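Local coordinates for protein muramoyltetrapeptide carboxypeptidase (Oxalobacter formigenes OXCC13, PDB 6UUK) that probably acts as a serine-type LD-carboxypeptidase, removing the terminal D-alanine from the muramoyl tetrapeptides of cell-wall peptidoglycan, at residues K207-V212 with P307-L312; G63-S68 with I121-G126; A160-G165 with W234-S239. One frame throughout, in Å; residues are numbered along the deposited sequence.

Contact 1 of 3, residues K207-V212 with P307-L312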
# COMPACT_ATOMS: atom_id res chain seq x y z
N LYS B 207 -3.46 10.08 -26.31
CA LYS B 207 -4.80 10.23 -26.85
C LYS B 207 -5.85 10.13 -25.74
O LYS B 207 -5.58 9.70 -24.62
CB LYS B 207 -5.06 9.17 -27.92
CG LYS B 207 -4.02 9.14 -29.02
CD LYS B 207 -4.16 7.89 -29.88
CE LYS B 207 -5.53 7.80 -30.52
NZ LYS B 207 -5.78 8.95 -31.44
N ASP B 208 -7.07 10.55 -26.08
CA ASP B 208 -8.25 10.42 -25.21
C ASP B 208 -8.07 11.16 -23.89
O ASP B 208 -8.64 10.77 -22.87
CB ASP B 208 -8.58 8.94 -24.96
CG ASP B 208 -8.77 8.16 -26.24
OD1 ASP B 208 -9.20 8.76 -27.25
OD2 ASP B 208 -8.49 6.94 -26.24
N ASN B 209 -7.29 12.23 -23.89
CA ASN B 209 -7.14 12.99 -22.66
C ASN B 209 -7.96 14.28 -22.72
O ASN B 209 -8.09 14.89 -23.79
CB ASN B 209 -5.67 13.33 -22.40
CG ASN B 209 -4.92 12.19 -21.76
OD1 ASN B 209 -5.42 11.53 -20.85
ND2 ASN B 209 -3.70 11.94 -22.23
N PRO B 210 -8.52 14.70 -21.59
CA PRO B 210 -9.32 15.93 -21.59
C PRO B 210 -8.45 17.16 -21.82
O PRO B 210 -7.24 17.16 -21.60
CB PRO B 210 -9.93 15.95 -20.18
CG PRO B 210 -8.99 15.15 -19.35
CD PRO B 210 -8.47 14.07 -20.26
N ASP B 211 -9.10 18.23 -22.28
CA ASP B 211 -8.42 19.50 -22.54
C ASP B 211 -8.41 20.30 -21.25
O ASP B 211 -9.43 20.87 -20.85
CB ASP B 211 -9.11 20.25 -23.67
CG ASP B 211 -8.94 19.58 -25.02
OD1 ASP B 211 -8.28 18.52 -25.07
OD2 ASP B 211 -9.47 20.10 -26.02
N VAL B 212 -7.25 20.35 -20.60
CA VAL B 212 -7.10 21.05 -19.33
C VAL B 212 -6.15 22.23 -19.53
O VAL B 212 -5.44 22.33 -20.53
CB VAL B 212 -6.61 20.12 -18.21
CG1 VAL B 212 -7.37 18.80 -18.24
CG2 VAL B 212 -5.11 19.88 -18.33
N PRO B 307 -9.60 16.37 -13.42
CA PRO B 307 -9.22 15.74 -14.69
C PRO B 307 -7.97 14.88 -14.54
O PRO B 307 -7.04 15.22 -13.81
CB PRO B 307 -8.96 16.94 -15.61
CG PRO B 307 -8.59 18.05 -14.68
CD PRO B 307 -9.41 17.83 -13.44
N VAL B 308 -7.97 13.75 -15.24
CA VAL B 308 -6.86 12.80 -15.21
C VAL B 308 -6.19 12.83 -16.58
O VAL B 308 -6.82 12.55 -17.60
CB VAL B 308 -7.34 11.38 -14.86
CG1 VAL B 308 -6.16 10.42 -14.85
CG2 VAL B 308 -8.05 11.38 -13.52
N VAL B 309 -4.90 13.18 -16.59
CA VAL B 309 -4.12 13.29 -17.82
C VAL B 309 -3.07 12.19 -17.82
O VAL B 309 -2.37 11.98 -16.82
CB VAL B 309 -3.46 14.68 -17.94
CG1 VAL B 309 -2.58 14.75 -19.17
CG2 VAL B 309 -4.52 15.77 -17.97
N THR B 310 -2.97 11.47 -18.94
CA THR B 310 -2.04 10.37 -19.08
C THR B 310 -0.95 10.71 -20.09
O THR B 310 -1.03 11.72 -20.80
CB THR B 310 -2.77 9.09 -19.51
OG1 THR B 310 -3.23 9.23 -20.86
CG2 THR B 310 -3.96 8.83 -18.60
N GLY B 311 0.07 9.86 -20.15
CA GLY B 311 1.14 10.00 -21.11
C GLY B 311 2.42 10.60 -20.57
O GLY B 311 3.38 10.76 -21.34
N LEU B 312 2.48 10.93 -19.28
CA LEU B 312 3.68 11.51 -18.69
C LEU B 312 4.86 10.55 -18.85
O LEU B 312 4.79 9.41 -18.36
CB LEU B 312 3.45 11.82 -17.22
CG LEU B 312 4.63 12.42 -16.44
CD1 LEU B 312 4.96 13.81 -16.95
CD2 LEU B 312 4.33 12.44 -14.95
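The side-chain amide of Asn209 crosses the side chain of Thr310 obliquely and lies against its backbone. The first torsion of Asn209 (chi1 -82°) puts CG beside the backbone N, anti to the carbonyl carbon. OD1 accepts a hydrogen bond from Thr310 N at 3.1 Å. The N-H points fairly well at the oxygen (152°), but the donor stands well above the plane of the amide, almost square to its C=O bond (98°). Thr310 OG1 lies 3.2 Å from the same OD1, and its hydroxyl is hydrogen-bonded with Ser206 OG, its stronger polar partner, to which Asn209 ND2 also makes a weak hydrogen bond; the residue just after strand 200-205 is thereby drawn into a small polar cluster. Strands 200-205 and 308-310 are the two outermost strands of the seven-stranded mixed sheet in the C-terminal domain; the loop after 200-205 nevertheless reaches 308-310, and Trp204 NE1 bonds to Thr310 O, consistent with a sheet curled enough to bring its edges together. Toward Pro307 the contact turns apolar. The side chains of Pro210 and Pro307 cross at about a right angle, with Pro210 CG 4.1 Å from Pro307 CB, while Pro210 CD rests 3.5 Å from Val308 O. Pro307 CB also receives Val212 CG1 at 3.6 Å, the tightest of the apolar approaches. Val212 and Val309 reach toward each other tip to tip, Val212 CG1 standing 4.2 Å from Val309 CG2. On the side of helix 293-303, Arg301 touches the side chains of Pro210 and Thr310 and makes weak hydrogen bonds to Asp208 O and Val308 O.

Contact 2 of 3, residues G63-S68 with I121-G126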
# COMPACT_ATOMS: atom_id res chain seq x y z
N GLY B 63 18.77 0.10 -0.57
CA GLY B 63 19.59 -1.06 -0.79
C GLY B 63 21.00 -0.72 -1.22
O GLY B 63 21.39 0.45 -1.35
N TYR B 64 21.79 -1.76 -1.45
CA TYR B 64 23.18 -1.63 -1.86
C TYR B 64 23.33 -1.93 -3.34
O TYR B 64 22.45 -2.51 -3.98
CB TYR B 64 24.08 -2.56 -1.04
CG TYR B 64 23.69 -4.02 -1.09
CD1 TYR B 64 24.15 -4.86 -2.10
CD2 TYR B 64 22.87 -4.57 -0.11
CE1 TYR B 64 23.79 -6.19 -2.15
CE2 TYR B 64 22.50 -5.90 -0.15
CZ TYR B 64 22.97 -6.71 -1.17
OH TYR B 64 22.61 -8.04 -1.21
N VAL B 65 24.47 -1.51 -3.89
CA VAL B 65 24.81 -1.71 -5.29
C VAL B 65 26.21 -2.30 -5.36
O VAL B 65 27.09 -1.88 -4.59
CB VAL B 65 24.70 -0.39 -6.08
CG1 VAL B 65 25.61 -0.39 -7.30
CG2 VAL B 65 23.26 -0.14 -6.50
N PRO B 66 26.47 -3.27 -6.23
CA PRO B 66 27.83 -3.82 -6.35
C PRO B 66 28.83 -2.72 -6.69
O PRO B 66 28.55 -1.82 -7.49
CB PRO B 66 27.70 -4.85 -7.48
CG PRO B 66 26.44 -4.48 -8.21
CD PRO B 66 25.53 -3.93 -7.16
N ASP B 67 30.01 -2.82 -6.07
CA ASP B 67 31.02 -1.78 -6.23
C ASP B 67 31.47 -1.65 -7.68
O ASP B 67 31.92 -0.57 -8.10
CB ASP B 67 32.22 -2.07 -5.33
CG ASP B 67 33.28 -0.99 -5.39
OD1 ASP B 67 33.00 0.15 -4.95
OD2 ASP B 67 34.39 -1.27 -5.89
N SER B 68 31.36 -2.72 -8.47
CA SER B 68 31.73 -2.65 -9.88
C SER B 68 30.81 -1.72 -10.65
O SER B 68 31.27 -0.94 -11.50
CB SER B 68 31.71 -4.05 -10.49
OG SER B 68 30.43 -4.65 -10.36
N ILE B 121 22.26 12.55 -4.95
CA ILE B 121 21.59 11.50 -5.70
C ILE B 121 21.53 10.24 -4.84
O ILE B 121 22.48 9.93 -4.11
CB ILE B 121 22.28 11.23 -7.05
CG1 ILE B 121 21.52 10.18 -7.86
CG2 ILE B 121 23.73 10.81 -6.84
CD1 ILE B 121 22.01 10.02 -9.28
N ALA B 122 20.42 9.52 -4.93
CA ALA B 122 20.24 8.28 -4.20
C ALA B 122 20.79 7.10 -4.99
O ALA B 122 20.81 7.12 -6.23
CB ALA B 122 18.76 8.05 -3.89
N LEU B 123 21.23 6.08 -4.27
CA LEU B 123 21.79 4.89 -4.91
C LEU B 123 20.68 4.02 -5.49
O LEU B 123 20.53 3.91 -6.71
CB LEU B 123 22.64 4.10 -3.92
CG LEU B 123 23.43 2.92 -4.49
CD1 LEU B 123 24.50 3.41 -5.45
CD2 LEU B 123 24.05 2.08 -3.38
N ARG B 124 19.89 3.39 -4.63
CA ARG B 124 18.78 2.55 -5.04
C ARG B 124 17.48 3.05 -4.43
O ARG B 124 17.46 3.96 -3.59
CB ARG B 124 19.01 1.08 -4.64
CG ARG B 124 19.79 0.28 -5.66
CD ARG B 124 19.49 -1.21 -5.53
NE ARG B 124 20.03 -1.97 -6.66
CZ ARG B 124 19.43 -2.07 -7.84
NH1 ARG B 124 18.26 -1.47 -8.05
NH2 ARG B 124 19.99 -2.79 -8.81
N GLY B 125 16.38 2.45 -4.88
CA GLY B 125 15.06 2.78 -4.37
C GLY B 125 14.23 1.55 -4.11
O GLY B 125 13.05 1.50 -4.47
N GLY B 126 14.83 0.54 -3.48
CA GLY B 126 14.13 -0.70 -3.19
C GLY B 126 14.01 -0.98 -1.71
O GLY B 126 14.10 -2.13 -1.28
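Val65 overlaps the branched end of Leu123, its CG2 lying 3.7 Å from Leu123 CG as the two side chains pass at a slant. Leu123 CG is anti to the backbone N (chi1 -173°). Beyond it both methyls pack on Val65 CB, Leu123 CD2 at 3.7 Å and CD1 at 3.9 Å, and CD2 also reaches the backbone at Val65 N and Gly63 O. The same Val65 CG2 also meets the next residue, touching Arg124 CG at 3.6 Å, so that one methyl bridges two consecutive side chains. Here the valine crosses the arginine at about a right angle. The touching residues lie in the loops that follow neighbouring parallel strands, 55-59 and 119-122, in the central sheet of the N-terminal domain, and they meet beyond the C-terminal ends of those strands, with Pro66 at the N-cap of helix 67-79. The predicted nucleophile Ser152 is close by: its side chain is about 7 Å from that of Arg124, and its OG is hydrogen-bonded to Gly125 O. Arg124 runs extended from CG to NE past the backbone of 63-65, bringing CD to 3.6 Å from Tyr64 O. That oxygen lies at the edge of the guanidinium, in its plane, with NE 3.7 Å away and no hydrogen bond formed. Tyr64 O is instead bonded to Tyr287 OH of the second subunit, whose ring stacks on that of Tyr64 and whose side chain also packs against Arg124. Gly63 meets the start of the arginine side chain, its O lying 4.1 Å from Arg124 CB. Leu123 also rests on Ala60 and on Ile174 of helix 174-177, while Arg124 touches Gln175 of that helix.

Contact 3 of 3, residues A160-G165 with W234-S239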
# COMPACT_ATOMS: atom_id res chain seq x y z
N ALA B 160 8.69 14.18 2.71
CA ALA B 160 9.03 14.83 3.97
C ALA B 160 9.77 16.14 3.75
O ALA B 160 9.59 17.09 4.52
CB ALA B 160 9.86 13.89 4.84
N LEU B 161 10.60 16.21 2.71
CA LEU B 161 11.22 17.48 2.34
C LEU B 161 10.16 18.49 1.91
O LEU B 161 10.22 19.67 2.29
CB LEU B 161 12.24 17.28 1.23
CG LEU B 161 13.62 16.76 1.63
CD1 LEU B 161 14.53 16.71 0.41
CD2 LEU B 161 14.22 17.64 2.71
N LEU B 162 9.19 18.05 1.11
CA LEU B 162 8.11 18.95 0.70
C LEU B 162 7.20 19.29 1.88
O LEU B 162 6.59 20.36 1.89
CB LEU B 162 7.30 18.31 -0.43
CG LEU B 162 6.25 19.20 -1.09
CD1 LEU B 162 6.90 20.45 -1.66
CD2 LEU B 162 5.51 18.43 -2.16
N LYS B 163 7.11 18.40 2.87
CA LYS B 163 6.35 18.71 4.07
C LYS B 163 6.97 19.86 4.84
O LYS B 163 6.27 20.61 5.53
CB LYS B 163 6.24 17.47 4.96
CG LYS B 163 5.33 17.63 6.16
CD LYS B 163 3.91 17.94 5.74
CE LYS B 163 3.00 18.13 6.94
NZ LYS B 163 1.60 18.45 6.53
N HIS B 164 8.29 20.04 4.73
CA HIS B 164 9.00 21.14 5.36
C HIS B 164 9.27 22.29 4.41
O HIS B 164 9.87 23.29 4.82
CB HIS B 164 10.31 20.64 5.96
CG HIS B 164 10.14 19.66 7.08
ND1 HIS B 164 9.53 18.43 6.91
CD2 HIS B 164 10.48 19.73 8.39
CE1 HIS B 164 9.51 17.79 8.07
NE2 HIS B 164 10.08 18.55 8.98
N GLY B 165 8.86 22.18 3.15
CA GLY B 165 9.01 23.27 2.21
C GLY B 165 10.30 23.24 1.42
O GLY B 165 10.90 24.29 1.17
N TRP B 234 3.96 12.66 7.39
CA TRP B 234 4.94 13.00 6.37
C TRP B 234 4.30 13.34 5.03
O TRP B 234 5.02 13.76 4.11
CB TRP B 234 5.93 11.85 6.19
CG TRP B 234 6.50 11.34 7.48
CD1 TRP B 234 6.10 10.23 8.17
CD2 TRP B 234 7.58 11.91 8.23
NE1 TRP B 234 6.86 10.08 9.31
CE2 TRP B 234 7.77 11.10 9.37
CE3 TRP B 234 8.39 13.03 8.05
CZ2 TRP B 234 8.75 11.37 10.32
CZ3 TRP B 234 9.36 13.30 9.00
CH2 TRP B 234 9.53 12.48 10.12
N MSE B 235 2.99 13.16 4.89
CA MSE B 235 2.29 13.51 3.65
C MSE B 235 2.13 15.02 3.52
O MSE B 235 1.57 15.67 4.39
CB MSE B 235 0.92 12.83 3.60
CG MSE B 235 0.02 13.33 2.48
SE MSE B 235 0.57 12.73 0.71
CE MSE B 235 -0.16 10.92 0.76
N PRO B 236 2.64 15.57 2.42
CA PRO B 236 2.53 17.02 2.21
C PRO B 236 1.07 17.44 2.06
O PRO B 236 0.22 16.67 1.60
CB PRO B 236 3.32 17.26 0.92
CG PRO B 236 4.21 16.08 0.79
CD PRO B 236 3.45 14.93 1.37
N ASP B 237 0.79 18.67 2.46
CA ASP B 237 -0.56 19.22 2.43
C ASP B 237 -0.66 20.25 1.30
O ASP B 237 -0.85 21.45 1.51
CB ASP B 237 -0.91 19.83 3.77
CG ASP B 237 -2.39 20.16 3.90
OD1 ASP B 237 -3.16 19.92 2.94
OD2 ASP B 237 -2.77 20.65 4.97
N ILE B 238 -0.51 19.74 0.08
CA ILE B 238 -0.57 20.55 -1.13
C ILE B 238 -2.04 20.77 -1.49
O ILE B 238 -2.80 19.81 -1.67
CB ILE B 238 0.18 19.86 -2.28
CG1 ILE B 238 1.62 19.55 -1.85
CG2 ILE B 238 0.20 20.74 -3.53
CD1 ILE B 238 2.41 20.77 -1.47
N SER B 239 -2.43 22.03 -1.59
CA SER B 239 -3.80 22.42 -1.91
C SER B 239 -3.80 23.01 -3.31
O SER B 239 -3.13 24.02 -3.56
CB SER B 239 -4.35 23.42 -0.90
OG SER B 239 -5.62 23.89 -1.28
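The C-terminal end of helix 155-163, in the N-terminal domain, packs against the loop between helix 223-228 and strand 242-248 of the C-terminal domain, so this contact belongs to the interface between the two. Ala160 CB approaches the six-membered part of the Trp234 indole obliquely, 3.6 Å from CE3. The other end of that ring system is fixed separately, Trp234 NE1 being hydrogen-bonded to Glu264 of the second subunit. Leu162 crosses both Pro236 and Ile238 at about a right angle; its CD2 lies 4.0 Å from Pro236 CB and 3.9 Å from Ile238 CD1, and Trp219 of strand 213-222 adjoins Leu162 and Ile238. Lys163 bends at chi2 (60°), which places its CD 3.5 Å from Met235 O and also against Pro236 CA; NZ is as near to the same oxygen, and the end of the lysine chain lies over that carbonyl. The helix closes in a Schellman motif with Gly165 at positive phi, and His164 ND1 adds a 2.7 Å hydrogen bond back to Ala160 O. No hydrogen bond joins the segments. Lys163 NZ and Asp237 OD2 stay 5.1 Å apart, so any attraction between their charges is probably modest, and the two domains meet here chiefly by van der Waals packing.

From the N terminus, contact 2 comes first and closes wholly within the N-terminal domain: the chain leaves 63-68, runs through helix 67-79, strand 83-86 and helix 101-111, and returns at 121-126. Only afterwards do the other two open, so contact 2 stands in series with both. Contact 3 opens at 160-165 and contact 1 at 207-212; contact 3 closes at 234-239 before contact 1 closes at 307-312, so these two cross. Contact 3 joins the two domains, whereas contact 1 joins the loop after edge strand 200-205 to the other edge strand, 308-310. Contacts 1 and 2 lie on opposite sides of the chain's centre, their centres 34 Å apart.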